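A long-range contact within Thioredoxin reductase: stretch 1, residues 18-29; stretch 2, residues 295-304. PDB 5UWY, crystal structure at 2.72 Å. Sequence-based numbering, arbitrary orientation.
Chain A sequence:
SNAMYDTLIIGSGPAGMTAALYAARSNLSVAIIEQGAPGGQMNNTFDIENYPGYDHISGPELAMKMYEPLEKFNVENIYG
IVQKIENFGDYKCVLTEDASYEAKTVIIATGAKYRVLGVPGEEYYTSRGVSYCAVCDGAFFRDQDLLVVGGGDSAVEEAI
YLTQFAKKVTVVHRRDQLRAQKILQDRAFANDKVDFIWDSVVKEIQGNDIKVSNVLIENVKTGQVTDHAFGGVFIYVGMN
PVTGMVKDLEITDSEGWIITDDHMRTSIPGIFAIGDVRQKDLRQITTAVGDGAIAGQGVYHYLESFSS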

ATOM      1  N   THR A  18       8.941   5.244  -1.687  1.00 27.89           N
ATOM      2  CA  THR A  18       8.496   4.716  -0.401  1.00 27.05           C
ATOM      3  C   THR A  18       9.526   3.756   0.182  1.00 28.03           C
ATOM      4  O   THR A  18       9.824   3.806   1.384  1.00 35.25           O
ATOM      5  CB  THR A  18       7.142   4.028  -0.552  1.00 26.33           C
ATOM      6  OG1 THR A  18       6.212   4.940  -1.150  1.00 27.46           O
ATOM      7  CG2 THR A  18       6.615   3.590   0.810  1.00 25.91           C
ATOM      8  N   ALA A  19      10.087   2.882  -0.658  1.00 25.18           N
ATOM      9  CA  ALA A  19      11.160   2.009  -0.197  1.00 24.35           C
ATOM     10  C   ALA A  19      12.349   2.817   0.304  1.00 25.37           C
ATOM     11  O   ALA A  19      12.985   2.448   1.298  1.00 28.66           O
ATOM     12  CB  ALA A  19      11.588   1.062  -1.320  1.00 25.62           C
ATOM     13  N   ALA A  20      12.661   3.928  -0.369  1.00 26.93           N
ATOM     14  CA  ALA A  20      13.748   4.789   0.089  1.00 28.25           C
ATOM     15  C   ALA A  20      13.411   5.434   1.423  1.00 31.43           C
ATOM     16  O   ALA A  20      14.274   5.553   2.300  1.00 45.28           O
ATOM     17  CB  ALA A  20      14.048   5.861  -0.956  1.00 30.07           C
ATOM     18  N   LEU A  21      12.159   5.861   1.588  1.00 28.90           N
ATOM     19  CA  LEU A  21      11.733   6.463   2.846  1.00 29.61           C
ATOM     20  C   LEU A  21      11.905   5.487   4.002  1.00 30.14           C
ATOM     21  O   LEU A  21      12.539   5.807   5.013  1.00 34.36           O
ATOM     22  CB  LEU A  21      10.279   6.918   2.730  1.00 29.99           C
ATOM     23  CG  LEU A  21       9.609   7.478   3.983  1.00 31.65           C
ATOM     24  CD1 LEU A  21      10.184   8.841   4.331  1.00 33.06           C
ATOM     25  CD2 LEU A  21       8.102   7.554   3.785  1.00 30.99           C
ATOM     26  N   TYR A  22      11.354   4.279   3.862  1.00 34.71           N
ATOM     27  CA  TYR A  22      11.431   3.314   4.954  1.00 29.71           C
ATOM     28  C   TYR A  22      12.867   2.872   5.202  1.00 25.44           C
ATOM     29  O   TYR A  22      13.327   2.844   6.349  1.00 43.21           O
ATOM     30  CB  TYR A  22      10.538   2.111   4.655  1.00 24.36           C
ATOM     31  CG  TYR A  22       9.117   2.280   5.142  1.00 24.76           C
ATOM     32  CD1 TYR A  22       8.186   2.986   4.394  1.00 25.48           C
ATOM     33  CD2 TYR A  22       8.712   1.741   6.356  1.00 24.63           C
ATOM     34  CE1 TYR A  22       6.888   3.144   4.838  1.00 26.06           C
ATOM     35  CE2 TYR A  22       7.417   1.896   6.809  1.00 25.32           C
ATOM     36  CZ  TYR A  22       6.510   2.597   6.046  1.00 26.04           C
ATOM     37  OH  TYR A  22       5.217   2.753   6.493  1.00 32.89           O
ATOM     38  N   ALA A  23      13.592   2.528   4.135  1.00 25.09           N
ATOM     39  CA  ALA A  23      14.953   2.025   4.288  1.00 24.89           C
ATOM     40  C   ALA A  23      15.862   3.067   4.927  1.00 26.59           C
ATOM     41  O   ALA A  23      16.621   2.763   5.853  1.00 27.99           O
ATOM     42  CB  ALA A  23      15.506   1.594   2.930  1.00 27.10           C
ATOM     43  N   ALA A  24      15.796   4.309   4.439  1.00 29.79           N
ATOM     44  CA  ALA A  24      16.637   5.364   4.992  1.00 29.92           C
ATOM     45  C   ALA A  24      16.226   5.706   6.418  1.00 36.69           C
ATOM     46  O   ALA A  24      17.084   5.927   7.280  1.00 45.72           O
ATOM     47  CB  ALA A  24      16.576   6.605   4.106  1.00 31.71           C
ATOM     48  N   ARG A  25      14.917   5.751   6.683  1.00 37.94           N
ATOM     49  CA  ARG A  25      14.444   6.029   8.035  1.00 30.60           C
ATOM     50  C   ARG A  25      14.983   5.015   9.036  1.00 34.79           C
ATOM     51  O   ARG A  25      15.149   5.340  10.217  1.00 43.68           O
ATOM     52  CB  ARG A  25      12.915   6.044   8.064  1.00 30.33           C
ATOM     53  CG  ARG A  25      12.322   6.725   9.282  1.00 31.79           C
ATOM     54  CD  ARG A  25      10.886   7.147   9.029  1.00 32.25           C
ATOM     55  NE  ARG A  25      10.315   7.855  10.171  1.00 35.28           N
ATOM     56  CZ  ARG A  25       9.719   7.258  11.196  1.00 39.25           C
ATOM     57  NH1 ARG A  25       9.609   5.936  11.228  1.00 42.85           N
ATOM     58  NH2 ARG A  25       9.231   7.982  12.194  1.00 51.13           N
ATOM     59  N   SER A  26      15.265   3.793   8.586  1.00 30.36           N
ATOM     60  CA  SER A  26      15.879   2.771   9.422  1.00 34.46           C
ATOM     61  C   SER A  26      17.392   2.928   9.532  1.00 41.83           C
ATOM     62  O   SER A  26      18.062   1.991   9.983  1.00 40.90           O
ATOM     63  CB  SER A  26      15.541   1.376   8.887  1.00 35.60           C
ATOM     64  OG  SER A  26      14.207   1.324   8.408  1.00 58.71           O
ATOM     65  N   ASN A  27      17.933   4.079   9.123  1.00 38.78           N
ATOM     66  CA  ASN A  27      19.356   4.400   9.258  1.00 50.91           C
ATOM     67  C   ASN A  27      20.217   3.463   8.408  1.00 53.87           C
ATOM     68  O   ASN A  27      21.127   2.788   8.897  1.00 54.73           O
ATOM     69  CB  ASN A  27      19.792   4.363  10.728  1.00 55.57           C
ATOM     70  CG  ASN A  27      20.688   5.522  11.100  1.00 62.77           C
ATOM     71  OD1 ASN A  27      20.345   6.684  10.877  1.00 71.25           O
ATOM     72  ND2 ASN A  27      21.852   5.214  11.665  1.00 66.02           N
ATOM     73  N   LEU A  28      19.916   3.440   7.112  1.00 52.10           N
ATOM     74  CA  LEU A  28      20.675   2.661   6.147  1.00 49.26           C
ATOM     75  C   LEU A  28      21.107   3.555   4.993  1.00 55.21           C
ATOM     76  O   LEU A  28      20.449   4.552   4.674  1.00 63.10           O
ATOM     77  CB  LEU A  28      19.861   1.472   5.611  1.00 35.28           C
ATOM     78  CG  LEU A  28      19.320   0.480   6.643  1.00 25.03           C
ATOM     79  CD1 LEU A  28      18.481  -0.592   5.964  1.00 23.41           C
ATOM     80  CD2 LEU A  28      20.453  -0.143   7.442  1.00 32.06           C
ATOM     81  N   SER A  29      22.229   3.192   4.374  1.00 43.83           N
ATOM     82  CA  SER A  29      22.738   3.913   3.211  1.00 43.23           C
ATOM     83  C   SER A  29      21.839   3.626   2.014  1.00 41.04           C
ATOM     84  O   SER A  29      21.775   2.490   1.532  1.00 39.52           O
ATOM     85  CB  SER A  29      24.179   3.502   2.927  1.00 38.27           C
ATOM     86  OG  SER A  29      24.901   3.341   4.135  1.00 63.94           O
ATOM     87  N   ALA A 295       9.386  -3.634   0.954  1.00 20.62           N
ATOM     88  CA  ALA A 295      10.783  -3.864   0.584  1.00 15.21           C
ATOM     89  C   ALA A 295      11.731  -3.024   1.433  1.00 23.10           C
ATOM     90  O   ALA A 295      12.759  -3.526   1.911  1.00 26.65           O
ATOM     91  CB  ALA A 295      11.001  -3.569  -0.896  1.00 15.29           C
ATOM     92  N   GLY A 296      11.403  -1.745   1.627  1.00 20.49           N
ATOM     93  CA  GLY A 296      12.254  -0.880   2.425  1.00 25.38           C
ATOM     94  C   GLY A 296      12.452  -1.393   3.838  1.00 33.11           C
ATOM     95  O   GLY A 296      13.548  -1.296   4.394  1.00 44.27           O
ATOM     96  N   GLN A 297      11.400  -1.954   4.438  1.00 19.18           N
ATOM     97  CA  GLN A 297      11.570  -2.507   5.776  1.00 17.97           C
ATOM     98  C   GLN A 297      12.220  -3.886   5.747  1.00 29.92           C
ATOM     99  O   GLN A 297      12.878  -4.277   6.719  1.00 38.34           O
ATOM    100  CB  GLN A 297      10.223  -2.560   6.500  1.00 17.29           C
ATOM    101  CG  GLN A 297      10.339  -2.752   8.003  1.00 25.17           C
ATOM    102  CD  GLN A 297      11.269  -1.742   8.649  1.00 42.98           C
ATOM    103  OE1 GLN A 297      11.283  -0.567   8.283  1.00 37.66           O
ATOM    104  NE2 GLN A 297      12.054  -2.201   9.618  1.00 55.46           N
ATOM    105  N   GLY A 298      12.063  -4.631   4.650  1.00 21.10           N
ATOM    106  CA  GLY A 298      12.682  -5.942   4.562  1.00 28.44           C
ATOM    107  C   GLY A 298      14.182  -5.887   4.353  1.00 39.30           C
ATOM    108  O   GLY A 298      14.897  -6.836   4.699  1.00 37.17           O
ATOM    109  N   VAL A 299      14.678  -4.787   3.780  1.00 32.39           N
ATOM    110  CA  VAL A 299      16.121  -4.619   3.619  1.00 24.29           C
ATOM    111  C   VAL A 299      16.830  -4.768   4.960  1.00 32.34           C
ATOM    112  O   VAL A 299      17.845  -5.469   5.070  1.00 30.88           O
ATOM    113  CB  VAL A 299      16.436  -3.264   2.964  1.00 32.09           C
ATOM    114  CG1 VAL A 299      17.905  -2.938   3.133  1.00 51.61           C
ATOM    115  CG2 VAL A 299      16.071  -3.299   1.497  1.00 28.57           C
ATOM    116  N   TYR A 300      16.299  -4.121   6.004  1.00 25.00           N
ATOM    117  CA  TYR A 300      16.937  -4.209   7.313  1.00 27.43           C
ATOM    118  C   TYR A 300      17.001  -5.647   7.807  1.00 32.17           C
ATOM    119  O   TYR A 300      18.019  -6.072   8.361  1.00 44.00           O
ATOM    120  CB  TYR A 300      16.209  -3.346   8.340  1.00 38.31           C
ATOM    121  CG  TYR A 300      16.647  -3.670   9.753  1.00 34.91           C
ATOM    122  CD1 TYR A 300      17.885  -3.252  10.224  1.00 40.17           C
ATOM    123  CD2 TYR A 300      15.845  -4.427  10.601  1.00 32.97           C
ATOM    124  CE1 TYR A 300      18.305  -3.558  11.502  1.00 45.83           C
ATOM    125  CE2 TYR A 300      16.259  -4.740  11.882  1.00 43.58           C
ATOM    126  CZ  TYR A 300      17.491  -4.301  12.328  1.00 49.17           C
ATOM    127  OH  TYR A 300      17.913  -4.606  13.600  1.00 57.00           O
ATOM    128  N   HIS A 301      15.917  -6.407   7.636  1.00 34.29           N
ATOM    129  CA  HIS A 301      15.905  -7.792   8.100  1.00 44.35           C
ATOM    130  C   HIS A 301      16.942  -8.625   7.355  1.00 36.41           C
ATOM    131  O   HIS A 301      17.724  -9.366   7.970  1.00 35.08           O
ATOM    132  CB  HIS A 301      14.505  -8.387   7.932  1.00 57.07           C
ATOM    133  CG  HIS A 301      14.300  -9.676   8.666  1.00 72.03           C
ATOM    134  ND1 HIS A 301      13.894 -10.834   8.038  1.00 72.49           N
ATOM    135  CD2 HIS A 301      14.443  -9.988   9.976  1.00 76.63           C
ATOM    136  CE1 HIS A 301      13.795 -11.804   8.930  1.00 76.51           C
ATOM    137  NE2 HIS A 301      14.123 -11.317  10.113  1.00 79.76           N
ATOM    138  N   TYR A 302      16.970  -8.502   6.024  1.00 38.63           N
ATOM    139  CA  TYR A 302      17.960  -9.232   5.237  1.00 33.69           C
ATOM    140  C   TYR A 302      19.381  -8.883   5.670  1.00 33.27           C
ATOM    141  O   TYR A 302      20.237  -9.767   5.781  1.00 35.12           O
ATOM    142  CB  TYR A 302      17.764  -8.949   3.745  1.00 28.05           C
ATOM    143  CG  TYR A 302      18.763  -9.653   2.849  1.00 36.71           C
ATOM    144  CD1 TYR A 302      18.581 -10.980   2.481  1.00 40.28           C
ATOM    145  CD2 TYR A 302      19.888  -8.989   2.371  1.00 37.36           C
ATOM    146  CE1 TYR A 302      19.491 -11.628   1.663  1.00 41.33           C
ATOM    147  CE2 TYR A 302      20.804  -9.629   1.554  1.00 39.27           C
ATOM    148  CZ  TYR A 302      20.600 -10.948   1.203  1.00 43.99           C
ATOM    149  OH  TYR A 302      21.508 -11.589   0.389  1.00 53.36           O
ATOM    150  N   LEU A 303      19.647  -7.599   5.932  1.00 32.55           N
ATOM    151  CA  LEU A 303      20.989  -7.202   6.351  1.00 39.65           C
ATOM    152  C   LEU A 303      21.318  -7.723   7.744  1.00 46.59           C
ATOM    153  O   LEU A 303      22.449  -8.148   8.002  1.00 53.15           O
ATOM    154  CB  LEU A 303      21.132  -5.680   6.308  1.00 40.16           C
ATOM    155  CG  LEU A 303      21.171  -5.019   4.931  1.00 38.31           C
ATOM    156  CD1 LEU A 303      21.320  -3.510   5.065  1.00 34.00           C
ATOM    157  CD2 LEU A 303      22.295  -5.606   4.091  1.00 35.79           C
ATOM    158  N   GLU A 304      20.345  -7.693   8.657  1.00 50.11           N
ATOM    159  CA  GLU A 304      20.601  -8.126  10.026  1.00 53.14           C
ATOM    160  C   GLU A 304      20.903  -9.616  10.083  1.00 52.36           C
ATOM    161  O   GLU A 304      21.828 -10.039  10.787  1.00 62.71           O
ATOM    162  CB  GLU A 304      19.410  -7.793  10.926  1.00 60.03           C
ATOM    163  CG  GLU A 304      19.581  -8.270  12.363  1.00 72.02           C
ATOM    164  CD  GLU A 304      18.271  -8.339  13.124  1.00 82.12           C
ATOM    165  OE1 GLU A 304      17.336  -7.587  12.777  1.00 83.38           O
ATOM    166  OE2 GLU A 304      18.177  -9.148  14.071  1.00 87.55           O
TER
HETATM  167  O   HOH W   1      11.580   2.185   8.425  1.00 33.81           O

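Two helices can approach closely where one of them presents a residue without a side chain, and the contact between residues 18-29 and 295-304 of thioredoxin reductase illustrates the principle well. The helix axes come within 7.3 Å of each other and their N-to-C directions differ by 38°. The backbones are nearest at Ala19 and Gly296, whose CA atoms lie 4.1 Å apart. From there the chains diverge, and side chains rather than backbone fill the space, with Leu28 at the far end.

Gly296 makes the close approach possible. A CB built on it would point toward the first helix and lie 2.6 Å from Ala19 O and 2.9 Å from Tyr22 CB, a clash with both. Without it, Gly296 CA rests 3.6 Å from Ala19 O in a CA-H...O contact, with an angle of 126° at the hydrogen. That carbonyl oxygen is also the acceptor for Ala23 N within its own helix, so the CA contact is an addition to an intact helical hydrogen bond. One turn on, Ala23 CA packs 3.6 Å from Gly296 O. Small residues thus serve both sides: Ala19 and Ala23 direct their CB atoms sideways, leaving backbone to meet backbone.

Tyr22 points its CA-to-CB bond toward the second helix, and its CB lies 4.1 Å from Gly296 C. At chi1 -89°, on the edge of the m range, the ring extends across the helix axis rather than along it, and its hydroxyl is hydrogen-bonded elsewhere in the structure. The ring meets Gln297 at its edge, with Gln297 OE1 close to the ring plane and 4.0 Å from Tyr22 CD2.

Gln297 shows how a side chain that starts sideways can still reach a partner. Its t rotamer at chi1 and p rotamer at chi2 bend the chain so that the amide end comes nearer to the first stretch than the CA-to-CB direction suggests. Gln297 OE1 stands 3.5 Å from Ser26 OG, but no direct hydrogen bond crosses between the stretches. The link is made by water 1, which donates to Gln297 OE1 and to Tyr22 O, each at 2.8 Å. Ser26, the first residue to leave helical phi/psi, adopts the m rotamer, and this turns its hydroxyl back along the helix, where Ser26 OG donates to Tyr22 O at 2.7 Å. Tyr22 O therefore receives the serine hydroxyl and the water as well as the backbone Ser26 N.

Beyond the helix end the contact becomes apolar. Leu28, in the common m,t conformation, has its CA-to-CB bond pointing toward the second helix, and its CD1 reaches that helix. This CD1 lies 3.7 Å from Val299 CG1, 4.3 Å from Tyr300 CB and 4.2 Å from Leu303 CD1. Val299 and Tyr300 are both t at chi1, while Leu303, like Leu28, is m,t. One leucine methyl group thus touches three successive contact positions of the helix, closing with side chains a gap that glycine and alanine close with backbone.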